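Local coordinates for protein amidase, hydantoinase/carbamoylase family (Paraburkholderia phymatum, PDB 6C0D) that probably hydrolyses N-carbamoyl-L-amino acids as a zinc-binding homodimeric enzyme of the peptidase M20 family, at residues A[52-55]-A[56-60]; A[249-252]-A[253-257]; A[342-345]-A[346-349]; A[143-147]-A[148-152]; A[236-239]-A[240-243]. One frame throughout, in Å; residues are numbered along the deposited sequence. Where two conformers were deposited one is given.

In the fold
All five interactions are local, each linking neighbouring turns of one continuous piece of chain, so they follow in series with none nested or crossing. Interaction 1 lies at the end of helix 45-60, and interaction 4 closes the turn after helix 142-148, leading into helix 153-158; both belong to the zinc-binding part of the chain. Interaction 5 shapes the loop between strand 231-232 and helix 244-262, and interaction 2 lies within that helix, their nearest atoms about 7 Å apart; both touch the second subunit. With interaction 3, in helix 340-353, the chain is back beside strand 378-384 and helix 399-419, about 41 Å from interaction 2 between centres.

Interaction 1 of 5, residues A[52-55]-A[56-60]; sequences RWLA and GRMTD. With EDO (1,2-ethanediol), chain L.
W53 and R57, like L54 and M58, stand one helical turn apart in residues 52-60, where regular backbone bonds such as M58 N to L54 O (2.9 Å) carry the last turns of helix 45-60. The aliphatic part of R57 lies over one face of the W53 indole: CG is 3.8 Å from the centroid of the six-membered ring, a CH-pi contact displaced toward the rim. With its CG anti to the backbone N (chi1 169°), W53 swings its ring forward along the helix, where it faces the R57 methylenes. R57 then bends at both chi2 and chi3, and its guanidinium plane ends 42° from the indole plane. The extended M58 chain brings CE to 3.8 Å from L54 CG, in a buried patch completed by V73 and L109. The R57 head is divided among partners: NE joins D24 in a salt bridge, NH1 makes a long, weak one with D60 OD2 at 3.3 Å, and NH2 has a weak bond to O1 of an ethanediol (3.5 Å), probably from the crystallisation liquor. Two carboxylates would probably stabilise the positive charge and offset the nearby R113, while the methylenes cover an aromatic face.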
loop_
_atom_site.group_PDB
_atom_site.type_symbol
_atom_site.label_atom_id
_atom_site.label_comp_id
_atom_site.label_asym_id
_atom_site.label_seq_id
_atom_site.Cartn_x
_atom_site.Cartn_y
_atom_site.Cartn_z
ATOM N N ARG A 52 22.700 17.447 31.705
ATOM C CA ARG A 52 23.306 17.972 32.921
ATOM C C ARG A 52 24.384 17.029 33.439
ATOM O O ARG A 52 25.469 17.474 33.838
ATOM C CB ARG A 52 22.231 18.219 33.977
ATOM C CG ARG A 52 21.321 19.377 33.618
ATOM C CD ARG A 52 20.146 19.508 34.571
ATOM N NE ARG A 52 19.346 20.673 34.216
ATOM C CZ ARG A 52 18.050 20.793 34.477
ATOM N NH1 ARG A 52 17.403 19.808 35.090
ATOM N NH2 ARG A 52 17.402 21.890 34.116
ATOM N N TRP A 53 24.115 15.721 33.421
ATOM C CA TRP A 53 25.136 14.760 33.821
ATOM C C TRP A 53 26.363 14.883 32.927
ATOM O O TRP A 53 27.499 14.950 33.412
ATOM C CB TRP A 53 24.576 13.337 33.778
ATOM C CG TRP A 53 25.654 12.300 33.923
ATOM C CD1 TRP A 53 26.202 11.840 35.090
ATOM C CD2 TRP A 53 26.329 11.607 32.864
ATOM N NE1 TRP A 53 27.177 10.911 34.820
ATOM C CE2 TRP A 53 27.271 10.745 33.463
ATOM C CE3 TRP A 53 26.221 11.624 31.470
ATOM C CZ2 TRP A 53 28.106 9.914 32.715
ATOM C CZ3 TRP A 53 27.050 10.789 30.726
ATOM C CH2 TRP A 53 27.980 9.949 31.352
ATOM N N LEU A 54 26.143 14.945 31.613
ATOM C CA LEU A 54 27.257 15.029 30.676
ATOM C C LEU A 54 28.084 16.289 30.903
ATOM O O LEU A 54 29.321 16.248 30.867
ATOM C CB LEU A 54 26.730 14.991 29.246
ATOM C CG LEU A 54 27.805 15.091 28.179
ATOM C CD1 LEU A 54 28.728 13.866 28.256
ATOM C CD2 LEU A 54 27.155 15.219 26.809
ATOM N N ALA A 55 27.423 17.423 31.124
ATOM C CA ALA A 55 28.169 18.652 31.359
ATOM C C ALA A 55 29.004 18.534 32.626
ATOM O O ALA A 55 30.133 19.034 32.685
ATOM C CB ALA A 55 27.208 19.840 31.439
ATOM N N GLY A 56 28.472 17.852 33.644
ATOM C CA GLY A 56 29.248 17.626 34.852
ATOM C C GLY A 56 30.477 16.772 34.604
ATOM O O GLY A 56 31.548 17.035 35.157
ATOM N N ARG A 57 30.337 15.733 33.773
ATOM C CA ARG A 57 31.484 14.890 33.436
ATOM C C ARG A 57 32.535 15.677 32.662
ATOM O O ARG A 57 33.741 15.473 32.857
ATOM C CB ARG A 57 31.046 13.667 32.617
ATOM C CG ARG A 57 30.187 12.668 33.388
ATOM C CD ARG A 57 30.949 12.130 34.615
ATOM N NE ARG A 57 31.866 11.039 34.276
ATOM C CZ ARG A 57 33.038 10.836 34.872
ATOM N NH1 ARG A 57 33.463 11.668 35.822
ATOM N NH2 ARG A 57 33.790 9.806 34.515
ATOM N N MET A 58 32.096 16.546 31.744
ATOM C CA MET A 58 33.037 17.407 31.039
ATOM C C MET A 58 33.758 18.328 32.007
ATOM O O MET A 58 34.966 18.566 31.875
ATOM C CB MET A 58 32.308 18.228 29.979
ATOM C CG MET A 58 31.724 17.387 28.842
ATOM S SD MET A 58 30.816 18.468 27.705
ATOM C CE MET A 58 30.323 17.342 26.412
ATOM N N THR A 59 33.020 18.881 32.973
ATOM C CA THR A 59 33.644 19.729 33.976
ATOM C C THR A 59 34.658 18.939 34.789
ATOM O O THR A 59 35.783 19.403 35.005
ATOM C CB THR A 59 32.576 20.345 34.875
ATOM O OG1 THR A 59 31.733 21.186 34.077
ATOM C CG2 THR A 59 33.224 21.164 35.985
ATOM N N ASP A 60 34.282 17.726 35.223
ATOM C CA ASP A 60 35.215 16.856 35.938
ATOM C C ASP A 60 36.489 16.642 35.141
ATOM O O ASP A 60 37.578 16.523 35.710
ATOM C CB ASP A 60 34.585 15.488 36.226
ATOM C CG ASP A 60 33.413 15.553 37.192
ATOM O OD1 ASP A 60 33.308 16.531 37.956
ATOM O OD2 ASP A 60 32.606 14.597 37.178
HETATM C C1 EDO L . 38.243 10.748 35.611
HETATM O O1 EDO L . 36.893 10.381 35.951
HETATM C C2 EDO L . 38.382 12.244 35.300
HETATM O O2 EDO L . 37.115 12.914 35.381
#

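Interaction 2 of 5, residues A[249-252]-A[253-257]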
loop_
_atom_site.group_PDB
_atom_site.type_symbol
_atom_site.label_atom_id
_atom_site.label_comp_id
_atom_site.label_asym_id
_atom_site.label_seq_id
_atom_site.Cartn_x
_atom_site.Cartn_y
_atom_site.Cartn_z
ATOM N N VAL A 249 4.457 -1.416 -11.434
ATOM C CA VAL A 249 5.334 -2.574 -11.268
ATOM C C VAL A 249 6.280 -2.698 -12.453
ATOM O O VAL A 249 7.471 -3.006 -12.310
ATOM C CB VAL A 249 4.465 -3.838 -11.083
ATOM C CG1 VAL A 249 5.230 -5.102 -11.419
ATOM C CG2 VAL A 249 3.898 -3.888 -9.672
ATOM N N ALA A 250 5.754 -2.476 -13.663
ATOM C CA ALA A 250 6.608 -2.514 -14.850
ATOM C C ALA A 250 7.669 -1.419 -14.779
ATOM O O ALA A 250 8.823 -1.618 -15.174
ATOM C CB ALA A 250 5.759 -2.330 -16.112
ATOM N N PHE A 251 7.287 -0.252 -14.282
ATOM C CA PHE A 251 8.221 0.863 -14.226
ATOM C C PHE A 251 9.373 0.561 -13.277
ATOM O O PHE A 251 10.513 0.951 -13.546
ATOM C CB PHE A 251 7.484 2.135 -13.812
ATOM C CG PHE A 251 8.257 3.415 -14.124
ATOM C CD1 PHE A 251 7.994 4.135 -15.281
ATOM C CD2 PHE A 251 9.272 3.843 -13.289
ATOM C CE1 PHE A 251 8.715 5.306 -15.583
ATOM C CE2 PHE A 251 10.006 5.009 -13.598
ATOM C CZ PHE A 251 9.719 5.728 -14.732
ATOM N N ILE A 252 9.112 -0.154 -12.183
ATOM C CA ILE A 252 10.197 -0.453 -11.251
ATOM C C ILE A 252 11.283 -1.254 -11.953
ATOM O O ILE A 252 12.479 -1.035 -11.720
ATOM C CB ILE A 252 9.659 -1.174 -10.000
ATOM C CG1 ILE A 252 8.855 -0.191 -9.140
ATOM C CG2 ILE A 252 10.829 -1.767 -9.156
ATOM C CD1 ILE A 252 8.122 -0.864 -7.922
ATOM N N ALA A 253 10.896 -2.172 -12.848
ATOM C CA ALA A 253 11.920 -2.928 -13.568
ATOM C C ALA A 253 12.759 -2.010 -14.447
ATOM O O ALA A 253 13.961 -2.242 -14.614
ATOM C CB ALA A 253 11.297 -4.046 -14.413
ATOM N N HIS A 254 12.145 -0.976 -15.042
ATOM C CA HIS A 254 12.946 -0.006 -15.795
ATOM C C HIS A 254 13.919 0.742 -14.895
ATOM O O HIS A 254 15.055 1.023 -15.302
ATOM C CB HIS A 254 12.046 0.995 -16.514
ATOM C CG HIS A 254 11.183 0.374 -17.562
ATOM N ND1 HIS A 254 10.011 0.950 -17.995
ATOM C CD2 HIS A 254 11.311 -0.781 -18.254
ATOM C CE1 HIS A 254 9.449 0.176 -18.908
ATOM N NE2 HIS A 254 10.220 -0.877 -19.089
ATOM N N ILE A 255 13.481 1.122 -13.691
ATOM C CA ILE A 255 14.388 1.798 -12.760
ATOM C C ILE A 255 15.580 0.902 -12.446
ATOM O O ILE A 255 16.743 1.336 -12.479
ATOM C CB ILE A 255 13.642 2.194 -11.470
ATOM C CG1 ILE A 255 12.623 3.309 -11.738
ATOM C CG2 ILE A 255 14.645 2.640 -10.357
ATOM C CD1 ILE A 255 11.689 3.571 -10.540
ATOM N N ASP A 256 15.300 -0.356 -12.095
ATOM C CA ASP A 256 16.374 -1.276 -11.717
ATOM C C ASP A 256 17.372 -1.441 -12.852
ATOM O O ASP A 256 18.586 -1.524 -12.624
ATOM C CB ASP A 256 15.790 -2.644 -11.343
ATOM C CG ASP A 256 14.980 -2.612 -10.047
ATOM O OD1 ASP A 256 15.159 -1.667 -9.255
ATOM O OD2 ASP A 256 14.172 -3.553 -9.806
ATOM N N ASP A 257 16.875 -1.516 -14.082
ATOM C CA ASP A 257 17.765 -1.677 -15.222
ATOM C C ASP A 257 18.629 -0.435 -15.416
ATOM O O ASP A 257 19.854 -0.536 -15.556
ATOM C CB ASP A 257 16.949 -1.981 -16.479
ATOM C CG ASP A 257 17.792 -1.962 -17.741
ATOM O OD1 ASP A 257 18.504 -2.954 -17.994
ATOM O OD2 ASP A 257 17.749 -0.949 -18.474
#
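The ring of F251 overlaps the end of I255, one turn further along helix 244-262. Its CE2 lies 3.6 Å from I255 CG1, and I255 CD1 sits at the ring edge, in the plane of the ring, 3.7 Å from CD2. F251 reaches it because the phenyl ring stands beside its own carbonyl carbon (chi1 -163°), a torsion that carries the ring along the helix although the side chain sets out away from the second turn. The two side chains meet at a slant. Alongside, I252 and D256 run the same way, with I252 CG2 3.8 Å from D256 OD2; the carboxylate thus has a methyl group for a neighbour, and its other oxygen, OD1, takes a hydrogen bond from the indole nitrogen of W269. H254 sets the face of its imidazole over a carbonyl of the preceding turn: A250 O lies 3.9 Å from the ring plane, over its centre. The backbone is uneven here. I255 N to F251 O (3.0 Å) and D256 N to I252 O (2.9 Å) are sound helical bonds, whereas A250 O receives two weak ones, from H254 N at 3.4 Å and from A253 N at 3.2 Å. In the fold, F251 packs against L312 and V313 of helix 299-317 and meets the ring of F226 on strand 210-227. I252, and V249 in the conformer given, pack on V249 of the second subunit, so one side of the helix packs on helix 299-317 and strand 210-227, and another on the dimer partner.

Interaction 3 of 5, residues A[342-345]-A[346-349]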
loop_
_atom_site.group_PDB
_atom_site.type_symbol
_atom_site.label_atom_id
_atom_site.label_comp_id
_atom_site.label_asym_id
_atom_site.label_seq_id
_atom_site.Cartn_x
_atom_site.Cartn_y
_atom_site.Cartn_z
ATOM N N LEU A 342 42.681 14.226 7.266
ATOM C CA LEU A 342 42.138 13.621 8.487
ATOM C C LEU A 342 41.872 12.134 8.289
ATOM O O LEU A 342 42.179 11.317 9.165
ATOM C CB LEU A 342 40.848 14.331 8.917
ATOM C CG LEU A 342 40.991 15.816 9.364
ATOM C CD1 LEU A 342 39.652 16.319 9.849
ATOM C CD2 LEU A 342 42.049 16.015 10.463
ATOM N N GLN A 343 41.276 11.767 7.148
ATOM C CA GLN A 343 41.077 10.344 6.853
ATOM C C GLN A 343 42.382 9.591 6.944
ATOM O O GLN A 343 42.434 8.458 7.443
ATOM C CB GLN A 343 40.531 10.152 5.449
ATOM C CG GLN A 343 39.069 10.360 5.263
ATOM C CD GLN A 343 38.718 10.016 3.832
ATOM O OE1 GLN A 343 38.920 8.872 3.397
ATOM N NE2 GLN A 343 38.257 11.010 3.078
ATOM N N GLN A 344 43.456 10.199 6.450
ATOM C CA GLN A 344 44.713 9.472 6.439
ATOM C C GLN A 344 45.273 9.317 7.855
ATOM O O GLN A 344 45.842 8.270 8.178
ATOM C CB GLN A 344 45.697 10.154 5.492
ATOM C CG GLN A 344 46.997 9.411 5.297
ATOM C CD GLN A 344 46.850 8.209 4.366
ATOM O OE1 GLN A 344 45.742 7.731 4.100
ATOM N NE2 GLN A 344 47.975 7.720 3.871
ATOM N N HIS A 345 45.094 10.320 8.731
ATOM C CA HIS A 345 45.421 10.098 10.145
ATOM C C HIS A 345 44.599 8.961 10.740
ATOM O O HIS A 345 45.127 8.143 11.506
ATOM C CB HIS A 345 45.199 11.370 10.970
ATOM C CG HIS A 345 46.231 12.426 10.722
ATOM N ND1 HIS A 345 47.540 12.309 11.151
ATOM C CD2 HIS A 345 46.135 13.634 10.117
ATOM C CE1 HIS A 345 48.208 13.400 10.808
ATOM N NE2 HIS A 345 47.380 14.217 10.176
ATOM N N LEU A 346 43.301 8.898 10.420
ATOM C CA LEU A 346 42.495 7.785 10.932
ATOM C C LEU A 346 43.011 6.457 10.386
ATOM O O LEU A 346 43.103 5.473 11.126
ATOM C CB LEU A 346 41.020 7.962 10.565
ATOM C CG LEU A 346 40.263 9.132 11.212
ATOM C CD1 LEU A 346 38.859 9.214 10.638
ATOM C CD2 LEU A 346 40.155 8.934 12.714
ATOM N N ALA A 347 43.338 6.409 9.087
ATOM C CA ALA A 347 43.802 5.159 8.488
ATOM C C ALA A 347 45.128 4.713 9.093
ATOM O O ALA A 347 45.346 3.512 9.310
ATOM C CB ALA A 347 43.929 5.310 6.964
ATOM N N GLN A 348 46.045 5.663 9.348
ATOM C CA GLN A 348 47.319 5.311 9.975
ATOM C C GLN A 348 47.101 4.740 11.371
ATOM O O GLN A 348 47.728 3.737 11.743
ATOM C CB GLN A 348 48.254 6.540 10.008
ATOM C CG GLN A 348 48.755 6.872 8.582
ATOM C CD GLN A 348 49.228 8.321 8.404
ATOM O OE1 GLN A 348 49.014 9.177 9.254
ATOM N NE2 GLN A 348 49.829 8.595 7.254
ATOM N N ALA A 349 46.193 5.334 12.144
ATOM C CA ALA A 349 45.915 4.802 13.480
ATOM C C ALA A 349 45.238 3.441 13.398
ATOM O O ALA A 349 45.518 2.547 14.217
ATOM C CB ALA A 349 45.033 5.776 14.264
#
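Q348 reaches back along the preceding turn of helix 340-353, an amphipathic helix whose polar row here is Q344, H345 and Q348. Its CB lies 3.5 Å from Q344 O, the carbonyl that also accepts the backbone bond from Q348 N (2.9 Å). CG comes closer to that oxygen, at 3.3 Å, because it stands anti to its own carbonyl carbon and beside the backbone N (chi1 -71°). CD stays near the same carbonyl, and from there the amide divides. OE1 still lies near Q344 O, without a bond, and is 3.9 Å from H345 ND1, with the imidazole almost perpendicular to the amide (87°). NE2 turns the other way to rest on the aliphatic part of Q344. Q344 is bent at chi2, and the two side chains cross at about a right angle, amide planes 58° apart. The buried row faces inward: L346 touches A412 of helix 399-419, V212 of strand 210-227 and C379 of strand 378-384. Q343, by contrast, directs its amide to the backbone oxygen of M338, just before the helix. Between the two glutamine side chains the closest atoms are Q348 NE2 and Q344 CG, 3.5 Å apart.

Interaction 4 of 5, residues A[143-147]-A[148-152]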
loop_
_atom_site.group_PDB
_atom_site.type_symbol
_atom_site.label_atom_id
_atom_site.label_comp_id
_atom_site.label_asym_id
_atom_site.label_seq_id
_atom_site.Cartn_x
_atom_site.Cartn_y
_atom_site.Cartn_z
ATOM N N GLY A 143 21.603 21.379 16.196
ATOM C CA GLY A 143 22.804 21.739 16.934
ATOM C C GLY A 143 23.994 22.035 16.038
ATOM O O GLY A 143 24.696 23.037 16.226
ATOM N N SER A 144 24.265 21.153 15.072
ATOM C CA SER A 144 25.418 21.398 14.209
ATOM C C SER A 144 25.168 22.584 13.279
ATOM O O SER A 144 26.102 23.339 12.987
ATOM C CB SER A 144 25.791 20.134 13.422
ATOM O OG SER A 144 24.672 19.564 12.761
ATOM N N ARG A 145 23.922 22.789 12.844
ATOM C CA ARG A 145 23.578 23.983 12.075
ATOM C C ARG A 145 23.814 25.249 12.893
ATOM O O ARG A 145 24.371 26.236 12.390
ATOM C CB ARG A 145 22.114 23.912 11.622
ATOM C CG ARG A 145 21.825 22.915 10.506
ATOM C CD ARG A 145 20.348 22.497 10.524
ATOM N NE ARG A 145 19.436 23.645 10.486
ATOM C CZ ARG A 145 18.209 23.643 11.000
ATOM N NH1 ARG A 145 17.736 22.555 11.599
ATOM N NH2 ARG A 145 17.455 24.736 10.924
ATOM N N SER A 146 23.357 25.249 14.148
ATOM C CA SER A 146 23.559 26.406 15.019
ATOM C C SER A 146 25.038 26.683 15.222
ATOM O O SER A 146 25.478 27.833 15.165
ATOM C CB SER A 146 22.885 26.171 16.369
ATOM O OG SER A 146 23.177 27.225 17.271
ATOM N N PHE A 147 25.818 25.631 15.455
ATOM C CA PHE A 147 27.251 25.773 15.705
ATOM C C PHE A 147 27.966 26.440 14.533
ATOM O O PHE A 147 28.726 27.401 14.717
ATOM C CB PHE A 147 27.833 24.391 15.988
ATOM C CG PHE A 147 29.313 24.388 16.239
ATOM C CD1 PHE A 147 29.837 25.008 17.363
ATOM C CD2 PHE A 147 30.175 23.739 15.364
ATOM C CE1 PHE A 147 31.204 24.992 17.605
ATOM C CE2 PHE A 147 31.533 23.723 15.592
ATOM C CZ PHE A 147 32.055 24.350 16.717
ATOM N N VAL A 148 27.730 25.954 13.307
ATOM C CA VAL A 148 28.425 26.520 12.148
ATOM C C VAL A 148 27.791 27.801 11.646
ATOM O O VAL A 148 28.304 28.402 10.691
ATOM C CB VAL A 148 28.523 25.508 10.984
ATOM C CG1 VAL A 148 29.154 24.195 11.473
ATOM C CG2 VAL A 148 27.169 25.251 10.358
ATOM N N GLY A 149 26.699 28.250 12.257
ATOM C CA GLY A 149 26.090 29.493 11.820
ATOM C C GLY A 149 25.169 29.374 10.629
ATOM O O GLY A 149 24.838 30.395 10.021
ATOM N N ASP A 150 24.756 28.159 10.259
ATOM C CA ASP A 150 23.709 27.982 9.261
ATOM C C ASP A 150 22.388 28.551 9.786
ATOM O O ASP A 150 22.220 28.799 10.984
ATOM C CB ASP A 150 23.541 26.500 8.899
ATOM C CG ASP A 150 24.685 25.955 8.037
ATOM O OD1 ASP A 150 25.508 26.745 7.532
ATOM O OD2 ASP A 150 24.762 24.712 7.864
ATOM N N ALA A 151 21.436 28.755 8.875
ATOM C CA ALA A 151 20.170 29.384 9.247
ATOM C C ALA A 151 19.363 28.496 10.193
ATOM O O ALA A 151 19.131 27.315 9.909
ATOM C CB ALA A 151 19.348 29.699 7.997
ATOM N N ILE A 152 18.941 29.067 11.326
ATOM C CA ILE A 152 18.101 28.368 12.293
ATOM C C ILE A 152 16.934 29.213 12.777
ATOM O O ILE A 152 16.134 28.737 13.587
ATOM C CB ILE A 152 18.915 27.867 13.508
ATOM C CG1 ILE A 152 19.432 29.050 14.326
ATOM C CG2 ILE A 152 20.076 26.958 13.074
ATOM C CD1 ILE A 152 20.057 28.669 15.653
HETATM O O HOH W 1 20.201 25.512 8.214
#
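The carbonyl oxygen of A151 is gripped twice, by the guanidinium of R145 and by a water. R145 NH2 donates to A151 O at 3.2 Å, with an N-H...O angle of 163°; the oxygen lies at the guanidinium edge and the nitrogen on a lone pair in the carbonyl plane. The water donates a hydrogen bond to A151 O (2.7 Å) and accepts one from R145 NE (3.0 Å), a bridge that, with the direct bond, restrains the rotation of the head group. A bend at chi3 (54°) turns the arginine toward this loop. S139 and S140 bind its NH1, and S155 shares NH2, so the cation ties the segment ahead of helix 142-148 to the start of helix 153-158. Against the base of the arginine side chain, I152 CG2 packs 3.9 Å from R145 CB, and I152 CD1 touches the CB and OG of S146, whose hydroxyl is bonded to R181. The backbone turns at G149. Its amide reaches S146 O at 3.2 Å from well above the carbonyl plane, and D150 N makes a weak bond to R145 O (2.9 Å). G149 has a positive phi of 83°, where a side chain would jam against the preceding carbonyl oxygen. These features form a Schellman motif closing helix 142-148, before I152, the N-cap position of helix 153-158.

Interaction 5 of 5, residues A[236-239]-A[240-243]; sequences TPMA and IRRD
T236 O is held by two nitrogens of R241: NH2 at 2.9 Å, in the carbonyl plane, and NE at 3.0 Å, above it. The grip is side-on, both donors sharing one oxygen that lies close to the guanidinium plane. An arginine chain extended from CG to NE spans the turn to make it. Over one face of the guanidinium sits M238 SD, 3.6 Å from R241 CZ; bends at chi2 and chi3 fold the methionine back there. On the apolar side, I240 CD1 meets P237 CD at 3.7 Å, while T236 CG2 rests against R241 CG. The backbone itself turns tightly, with I240 N bonded to P237 O (3.2 Å) and R241 N to M238 O (3.3 Å), and a water joins A239 O to R241 O. Further out, A233 O also accepts from R241 NH2, and H232 O holds the T236 hydroxyl. T270 of the second subunit bonds R241 NH1, and W269 of that subunit packs on the same arginine, so this loop belongs to the dimer contact. The i to i+3 bonds are those of a short 3-10 turn, in the loop leading from strand 231-232 to D243, the N-cap of helix 244-262.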
loop_
_atom_site.group_PDB
_atom_site.type_symbol
_atom_site.label_atom_id
_atom_site.label_comp_id
_atom_site.label_asym_id
_atom_site.label_seq_id
_atom_site.Cartn_x
_atom_site.Cartn_y
_atom_site.Cartn_z
ATOM N N THR A 236 -13.990 -6.239 -17.103
ATOM C CA THR A 236 -13.156 -5.466 -18.023
ATOM C C THR A 236 -12.111 -6.352 -18.695
ATOM O O THR A 236 -11.202 -6.843 -18.006
ATOM C CB THR A 236 -12.466 -4.326 -17.288
ATOM O OG1 THR A 236 -13.458 -3.536 -16.629
ATOM C CG2 THR A 236 -11.698 -3.435 -18.301
ATOM N N PRO A 237 -12.175 -6.566 -20.015
ATOM C CA PRO A 237 -11.182 -7.429 -20.669
ATOM C C PRO A 237 -9.779 -6.866 -20.490
ATOM O O PRO A 237 -9.588 -5.652 -20.412
ATOM C CB PRO A 237 -11.603 -7.412 -22.146
ATOM C CG PRO A 237 -13.066 -7.009 -22.130
ATOM C CD PRO A 237 -13.205 -6.080 -20.959
ATOM N N MET A 238 -8.793 -7.770 -20.440
ATOM C CA MET A 238 -7.407 -7.352 -20.208
ATOM C C MET A 238 -6.949 -6.347 -21.250
ATOM O O MET A 238 -6.172 -5.432 -20.942
ATOM C CB MET A 238 -6.476 -8.563 -20.226
ATOM C CG MET A 238 -6.746 -9.579 -19.110
ATOM S SD MET A 238 -6.584 -8.878 -17.437
ATOM C CE MET A 238 -4.792 -8.771 -17.295
ATOM N N ALA A 239 -7.415 -6.508 -22.492
ATOM C CA ALA A 239 -6.877 -5.721 -23.600
ATOM C C ALA A 239 -7.209 -4.241 -23.478
ATOM O O ALA A 239 -6.490 -3.402 -24.032
ATOM C CB ALA A 239 -7.404 -6.270 -24.931
ATOM N N ILE A 240 -8.295 -3.881 -22.799
ATOM C CA ILE A 240 -8.686 -2.476 -22.751
ATOM C C ILE A 240 -8.358 -1.834 -21.404
ATOM O O ILE A 240 -8.800 -0.711 -21.135
ATOM C CB ILE A 240 -10.168 -2.287 -23.119
ATOM C CG1 ILE A 240 -11.088 -2.903 -22.066
ATOM C CG2 ILE A 240 -10.450 -2.884 -24.510
ATOM C CD1 ILE A 240 -12.573 -2.738 -22.361
ATOM N N ARG A 241 -7.542 -2.484 -20.579
ATOM C CA ARG A 241 -7.261 -1.957 -19.249
ATOM C C ARG A 241 -6.201 -0.869 -19.264
ATOM O O ARG A 241 -5.330 -0.823 -20.131
ATOM C CB ARG A 241 -6.797 -3.075 -18.313
ATOM C CG ARG A 241 -7.955 -3.969 -17.940
ATOM C CD ARG A 241 -7.519 -5.062 -16.987
ATOM N NE ARG A 241 -8.697 -5.888 -16.713
ATOM C CZ ARG A 241 -8.812 -6.674 -15.662
ATOM N NH1 ARG A 241 -7.801 -6.753 -14.792
ATOM N NH2 ARG A 241 -9.934 -7.395 -15.507
ATOM N N ARG A 242 -6.280 -0.006 -18.255
ATOM C CA ARG A 242 -5.278 1.015 -17.971
ATOM C C ARG A 242 -4.967 0.893 -16.478
ATOM O O ARG A 242 -5.292 1.768 -15.680
ATOM C CB ARG A 242 -5.783 2.406 -18.338
ATOM C CG ARG A 242 -6.155 2.544 -19.822
ATOM C CD ARG A 242 -7.401 3.378 -19.986
ATOM N NE ARG A 242 -7.636 3.743 -21.380
ATOM C CZ ARG A 242 -7.102 4.814 -21.954
ATOM N NH1 ARG A 242 -6.311 5.598 -21.242
ATOM N NH2 ARG A 242 -7.363 5.100 -23.230
ATOM N N ASP A 243 -4.368 -0.237 -16.114
ATOM C CA ASP A 243 -4.135 -0.607 -14.722
ATOM C C ASP A 243 -2.930 0.169 -14.192
ATOM O O ASP A 243 -1.790 -0.080 -14.590
ATOM C CB ASP A 243 -3.935 -2.121 -14.652
ATOM C CG ASP A 243 -3.793 -2.649 -13.240
ATOM O OD1 ASP A 243 -3.156 -1.979 -12.382
ATOM O OD2 ASP A 243 -4.258 -3.800 -13.032
HETATM O O HOH W 2 -5.229 -1.167 -22.917
#